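Local coordinates for putative lipoprotein (Campylobacter jejuni subsp. jejuni, PDB 2G5G), which binds heme as a cofacial pair in a dimer and probably takes part in bacterial heme uptake or transport, at residues A[160-165]-A[231-236]; A[166-171]-A[192-197]. All coordinates share one frame; numbering follows the deposited sequence.

Contact 1: residues A[160-165]-A[231-236]; sequences YVSTTN and PLHIQD
Tyr160, Val161 and Ser162 run past the short helix 230-236, the backbones coming nearest at Ser162 and Leu232, whose CA atoms are 4.7 Å apart. The loop between helices 144-151 and 165-179 is thereby held to helix 230-236. The Asp236 carboxylate gathers three successive backbone N-H groups of this loop. Val161 N gives a nearly straight bond to the syn lone pair of Asp236 OD1, at 3.0 Å. Tyr160 N and Ser162 N reach Asp236 OD2 from opposite sides of the carboxylate plane, 51° and 36° out of it. The Ser162 hydroxyl, on the anti side, shares the side of Ser162 N, with OG 2.6 Å from OD2. OG lies between its own backbone N and carbonyl carbon (chi1 68°), which brings it to that oxygen. Ser162 CB sits over the centre of the His233 ring, 3.5 Å from the centroid, a CH-pi contact that a small side chain can make while keeping its hydroxyl on Asp236. Val161 CG2 lies 3.3 Å from Asp236 OD1 and 3.4 Å from Leu232 O, with the CB atoms of Leu232 and Gln235 beyond; this compact branched side chain covers the carboxylate's flank without competing for its hydrogen bonds. Arg202 of helix 187-210 bonds both Ser162 OG and His233 ND1. With four donors on its two oxygens, the Asp236 carboxylate is fixed in rotation, a setting expected to favour its ionised form.

Contact 2: residues A[166-171]-A[192-197]; sequences EVKKQL and KLVEIQ. With HEM (protoporphyrin IX containing Fe), chain B.
Val194 faces helix 165-179 with both of its methyl groups, and the side chains of Lys168 and Leu171 meet it from that helix. The two helical segments cross steeply, at 116° between their N-to-C directions, with axes 9.6 Å apart at closest approach. Val194 CG1, anti to its backbone N (chi1 172°), lies 4.0 Å from Leu171 CB. The same Val194 CG1 is 3.8 Å from Lys168 O, while CG2 rests against the main chain of Leu171. Both methyls thus lie directly on the other helix, which a compact residue allows at this axis separation. Lys168 runs at about a right angle to the Val194 side chain, touching CG1 with its CB and CG, and its extended chain then carries on to Glu195. There the bend at chi2 (-48°) swings Glu195 CD back toward the other helix, and its oxygen OE1 ends 3.2 Å from Lys168 CE. The opposite charges stay beyond salt-bridge distance, with Lys168 NZ 4.1 Å from Glu195 OE1; NZ makes a weak hydrogen bond to Thr163 O instead, and the aliphatic part of the lysine does the touching. Leu171 crosses Gln197 obliquely, its CD2 3.8 Å from Gln197 CG, a methylene that offers the leucine methyls an apolar surface although the residue ends in a polar amide. The apolar Leu193 and Ile196 suit the porphyrin edge: Leu193 CD1 touches the heme methyl carbon CMC at 3.5 Å, and Ile196 CD1 approaches the vinyl carbon CAB. One side of helix 187-210 therefore packs on helix 165-179, where Val194 also touches Phe172 and Ile175, while Leu193 and Ile196 line the heme pocket beside helix 144-151.

Contact 1 closes a span of 65 residues, mostly helix, within which contact 2 is nested, and their centres lie 12 Å apart. Val167 is the main bridge: its CG2 is 3.5 Å from Leu232 CD1, and its CG1 is 3.6 Å from Ser162 O. The chain runs straight on from contact 1 into the helix of contact 2, and Thr164 OG1, at the N-cap position, caps its start by bonding Val167 N. The weak bond of Lys168 NZ to Thr163 O, 3.3 Å long, spans the same junction. Leu193 and Ile196 of contact 2 belong to the heme pocket, whereas no pocket residue lies in contact 1; Lys200 of the second subunit is also hydrogen-bonded to this heme.

Contact 1: residues A[160-165]-A[231-236]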
# COMPACT_ATOMS: atom_id res chain seq x y z
N TYR A 160 11.31 -24.87 5.19
CA TYR A 160 11.26 -26.14 4.53
C TYR A 160 9.82 -26.42 4.12
O TYR A 160 9.51 -26.43 2.94
CB TYR A 160 11.85 -27.25 5.41
CG TYR A 160 11.77 -28.61 4.76
CD1 TYR A 160 12.45 -28.88 3.57
CD2 TYR A 160 11.01 -29.63 5.33
CE1 TYR A 160 12.37 -30.13 2.95
CE2 TYR A 160 10.93 -30.90 4.73
CZ TYR A 160 11.61 -31.14 3.54
OH TYR A 160 11.52 -32.38 2.94
N VAL A 161 8.91 -26.59 5.08
CA VAL A 161 7.50 -26.78 4.69
C VAL A 161 6.71 -25.48 4.58
O VAL A 161 5.66 -25.46 3.94
CB VAL A 161 6.74 -27.75 5.63
CG1 VAL A 161 7.43 -29.15 5.65
CG2 VAL A 161 6.59 -27.16 7.02
N SER A 162 7.18 -24.41 5.22
CA SER A 162 6.37 -23.20 5.28
C SER A 162 6.55 -22.27 4.08
O SER A 162 5.72 -21.40 3.87
CB SER A 162 6.63 -22.41 6.59
OG SER A 162 7.94 -21.88 6.60
N THR A 163 7.61 -22.46 3.31
CA THR A 163 7.96 -21.51 2.24
C THR A 163 7.99 -22.15 0.85
O THR A 163 8.60 -21.62 -0.06
CB THR A 163 9.35 -20.88 2.49
OG1 THR A 163 10.28 -21.93 2.76
CG2 THR A 163 9.30 -19.94 3.68
N THR A 164 7.33 -23.30 0.71
CA THR A 164 7.31 -24.02 -0.58
C THR A 164 6.62 -23.20 -1.65
O THR A 164 5.80 -22.33 -1.34
CB THR A 164 6.54 -25.36 -0.49
OG1 THR A 164 5.16 -25.10 -0.26
CG2 THR A 164 7.08 -26.25 0.61
N ASN A 165 6.93 -23.49 -2.92
CA ASN A 165 6.26 -22.80 -4.02
C ASN A 165 4.78 -23.03 -3.97
O ASN A 165 4.00 -22.15 -4.31
CB ASN A 165 6.81 -23.23 -5.38
CG ASN A 165 8.28 -22.97 -5.52
OD1 ASN A 165 8.78 -21.95 -5.06
ND2 ASN A 165 8.99 -23.91 -6.14
N PRO A 231 0.68 -22.81 11.30
CA PRO A 231 1.10 -24.21 11.61
C PRO A 231 2.33 -24.73 10.85
O PRO A 231 3.15 -25.46 11.44
CB PRO A 231 -0.16 -25.03 11.32
CG PRO A 231 -1.30 -24.08 11.63
CD PRO A 231 -0.78 -22.74 11.06
N LEU A 232 2.49 -24.34 9.58
CA LEU A 232 3.67 -24.73 8.81
C LEU A 232 4.95 -24.13 9.39
O LEU A 232 5.99 -24.77 9.40
CB LEU A 232 3.53 -24.26 7.35
CG LEU A 232 2.29 -24.73 6.58
CD1 LEU A 232 2.26 -24.07 5.19
CD2 LEU A 232 2.33 -26.27 6.48
N HIS A 233 4.85 -22.89 9.88
CA HIS A 233 6.01 -22.17 10.39
C HIS A 233 6.39 -22.73 11.75
O HIS A 233 7.58 -22.90 12.04
CB HIS A 233 5.76 -20.66 10.46
CG HIS A 233 5.49 -20.04 9.12
ND1 HIS A 233 6.44 -19.36 8.41
CD2 HIS A 233 4.37 -20.02 8.36
CE1 HIS A 233 5.93 -18.95 7.26
NE2 HIS A 233 4.67 -19.34 7.21
N ILE A 234 5.38 -23.08 12.56
CA ILE A 234 5.63 -23.81 13.83
C ILE A 234 6.43 -25.09 13.60
O ILE A 234 7.39 -25.38 14.31
CB ILE A 234 4.31 -24.08 14.61
CG1 ILE A 234 3.69 -22.76 15.08
CG2 ILE A 234 4.53 -25.08 15.81
CD1 ILE A 234 2.26 -22.91 15.70
N GLN A 235 6.05 -25.87 12.58
CA GLN A 235 6.78 -27.09 12.21
C GLN A 235 8.23 -26.81 11.88
O GLN A 235 9.11 -27.54 12.33
CB GLN A 235 6.16 -27.76 10.97
CG GLN A 235 4.77 -28.32 11.20
CD GLN A 235 4.23 -29.04 9.96
OE1 GLN A 235 3.14 -28.73 9.49
NE2 GLN A 235 5.01 -29.99 9.43
N ASP A 236 8.45 -25.77 11.06
CA ASP A 236 9.81 -25.35 10.65
C ASP A 236 10.65 -24.87 11.83
O ASP A 236 11.89 -25.05 11.81
CB ASP A 236 9.78 -24.28 9.55
CG ASP A 236 9.52 -24.86 8.13
OD1 ASP A 236 9.56 -26.09 7.94
OD2 ASP A 236 9.29 -24.05 7.20

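Contact 2: residues A[166-171]-A[192-197]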
# COMPACT_ATOMS: atom_id res chain seq x y z
N GLU A 166 4.39 -24.23 -3.53
CA GLU A 166 2.99 -24.62 -3.45
C GLU A 166 2.26 -23.72 -2.46
O GLU A 166 1.19 -23.21 -2.74
CB GLU A 166 2.91 -26.09 -3.04
CG GLU A 166 1.52 -26.74 -3.11
CD GLU A 166 1.47 -28.16 -2.50
OE1 GLU A 166 2.54 -28.79 -2.29
OE2 GLU A 166 0.35 -28.66 -2.25
N VAL A 167 2.83 -23.54 -1.27
CA VAL A 167 2.26 -22.61 -0.28
C VAL A 167 2.16 -21.17 -0.81
O VAL A 167 1.09 -20.53 -0.73
CB VAL A 167 3.06 -22.67 1.04
CG1 VAL A 167 2.64 -21.51 1.98
CG2 VAL A 167 2.86 -24.07 1.71
N LYS A 168 3.28 -20.68 -1.35
CA LYS A 168 3.35 -19.32 -1.92
C LYS A 168 2.34 -19.09 -3.03
O LYS A 168 1.75 -18.02 -3.10
CB LYS A 168 4.76 -18.99 -2.41
CG LYS A 168 5.72 -18.69 -1.31
CD LYS A 168 7.12 -18.52 -1.85
CE LYS A 168 8.06 -18.06 -0.75
NZ LYS A 168 9.44 -18.55 -1.00
N LYS A 169 2.15 -20.08 -3.90
CA LYS A 169 1.16 -19.96 -4.99
C LYS A 169 -0.27 -19.95 -4.45
O LYS A 169 -1.12 -19.21 -4.93
CB LYS A 169 1.31 -21.10 -6.01
CG LYS A 169 0.63 -20.80 -7.35
CD LYS A 169 -0.76 -21.38 -7.41
CE LYS A 169 -1.23 -21.55 -8.88
NZ LYS A 169 -0.73 -20.45 -9.78
N GLN A 170 -0.54 -20.78 -3.43
CA GLN A 170 -1.86 -20.75 -2.82
C GLN A 170 -2.12 -19.38 -2.22
O GLN A 170 -3.22 -18.87 -2.32
CB GLN A 170 -2.05 -21.83 -1.75
CG GLN A 170 -2.13 -23.26 -2.29
CD GLN A 170 -2.09 -24.30 -1.17
OE1 GLN A 170 -1.03 -24.84 -0.85
NE2 GLN A 170 -3.24 -24.56 -0.56
N LEU A 171 -1.10 -18.81 -1.56
CA LEU A 171 -1.21 -17.48 -0.99
C LEU A 171 -1.38 -16.42 -2.09
O LEU A 171 -2.16 -15.48 -1.93
CB LEU A 171 0.02 -17.18 -0.12
CG LEU A 171 -0.01 -17.74 1.33
CD1 LEU A 171 1.30 -17.42 2.04
CD2 LEU A 171 -1.19 -17.23 2.14
N LYS A 192 4.81 -9.32 -3.41
CA LYS A 192 5.18 -8.56 -2.23
C LYS A 192 4.21 -8.85 -1.09
O LYS A 192 4.62 -8.99 0.06
CB LYS A 192 5.16 -7.05 -2.52
CG LYS A 192 6.38 -6.49 -3.21
CD LYS A 192 6.25 -4.98 -3.29
CE LYS A 192 6.97 -4.38 -4.51
NZ LYS A 192 6.57 -2.94 -4.66
N LEU A 193 2.92 -8.89 -1.42
CA LEU A 193 1.88 -9.20 -0.46
C LEU A 193 2.00 -10.65 0.06
O LEU A 193 1.76 -10.90 1.24
CB LEU A 193 0.49 -8.93 -1.05
CG LEU A 193 0.16 -7.48 -1.46
CD1 LEU A 193 -1.34 -7.35 -1.81
CD2 LEU A 193 0.55 -6.46 -0.41
N VAL A 194 2.37 -11.57 -0.83
CA VAL A 194 2.64 -12.96 -0.43
C VAL A 194 3.78 -13.02 0.58
O VAL A 194 3.64 -13.67 1.63
CB VAL A 194 2.93 -13.90 -1.63
CG1 VAL A 194 3.39 -15.27 -1.14
CG2 VAL A 194 1.71 -14.04 -2.51
N GLU A 195 4.89 -12.34 0.28
CA GLU A 195 6.04 -12.31 1.19
C GLU A 195 5.71 -11.71 2.54
O GLU A 195 6.20 -12.20 3.57
CB GLU A 195 7.26 -11.64 0.57
CG GLU A 195 7.94 -12.53 -0.50
CD GLU A 195 8.16 -13.98 -0.02
OE1 GLU A 195 7.60 -14.93 -0.63
OE2 GLU A 195 8.89 -14.16 0.98
N ILE A 196 4.85 -10.68 2.54
CA ILE A 196 4.38 -10.05 3.78
C ILE A 196 3.53 -11.00 4.63
O ILE A 196 3.67 -11.02 5.86
CB ILE A 196 3.59 -8.74 3.52
CG1 ILE A 196 4.57 -7.61 3.13
CG2 ILE A 196 2.82 -8.27 4.77
CD1 ILE A 196 3.88 -6.51 2.36
N GLN A 197 2.63 -11.75 3.98
CA GLN A 197 1.84 -12.80 4.68
C GLN A 197 2.75 -13.84 5.30
O GLN A 197 2.59 -14.22 6.47
CB GLN A 197 0.84 -13.46 3.73
CG GLN A 197 -0.16 -14.36 4.42
CD GLN A 197 -1.43 -13.68 4.85
OE1 GLN A 197 -2.42 -14.34 5.24
NE2 GLN A 197 -1.44 -12.37 4.83
CHA HEM B . 2.26 1.75 -4.16
CHB HEM B . 3.34 0.51 0.46
CHC HEM B . -0.21 -2.80 0.53
CHD HEM B . -1.37 -1.51 -4.03
C1A HEM B . 2.88 1.68 -2.91
C2A HEM B . 4.05 2.44 -2.49
C3A HEM B . 4.34 2.09 -1.23
C4A HEM B . 3.36 1.11 -0.79
CMA HEM B . 5.49 2.63 -0.35
CAA HEM B . 4.83 3.46 -3.38
CBA HEM B . 4.08 4.79 -3.44
CGA HEM B . 4.36 5.61 -4.71
O1A HEM B . 5.44 5.44 -5.34
O2A HEM B . 3.48 6.44 -5.09
C1B HEM B . 2.56 -0.57 0.86
C2B HEM B . 2.74 -1.39 2.05
C3B HEM B . 1.77 -2.31 2.08
C4B HEM B . 0.92 -2.10 0.90
CMB HEM B . 3.87 -1.23 3.08
CAB HEM B . 1.59 -3.40 3.17
CBB HEM B . 0.51 -4.19 3.21
C1C HEM B . -0.85 -2.72 -0.70
C2C HEM B . -2.01 -3.49 -1.10
C3C HEM B . -2.33 -3.13 -2.35
C4C HEM B . -1.38 -2.12 -2.79
CMC HEM B . -2.74 -4.53 -0.22
CAC HEM B . -3.49 -3.68 -3.21
CBC HEM B . -4.75 -3.65 -2.76
C1D HEM B . -0.54 -0.53 -4.52
C2D HEM B . -0.64 0.08 -5.83
C3D HEM B . 0.50 1.11 -5.88
C4D HEM B . 1.17 1.02 -4.59
CMD HEM B . -1.67 -0.25 -6.94
CAD HEM B . 0.85 2.05 -7.07
CBD HEM B . 0.85 3.49 -6.56
CGD HEM B . -0.12 4.34 -7.35
O1D HEM B . -1.20 4.68 -6.80
O2D HEM B . 0.19 4.70 -8.52
NA HEM B . 2.49 0.88 -1.85
NB HEM B . 1.43 -1.03 0.20
NC HEM B . -0.49 -1.89 -1.75
ND HEM B . 0.52 0.05 -3.85
FE HEM B . 1.08 -0.66 -1.85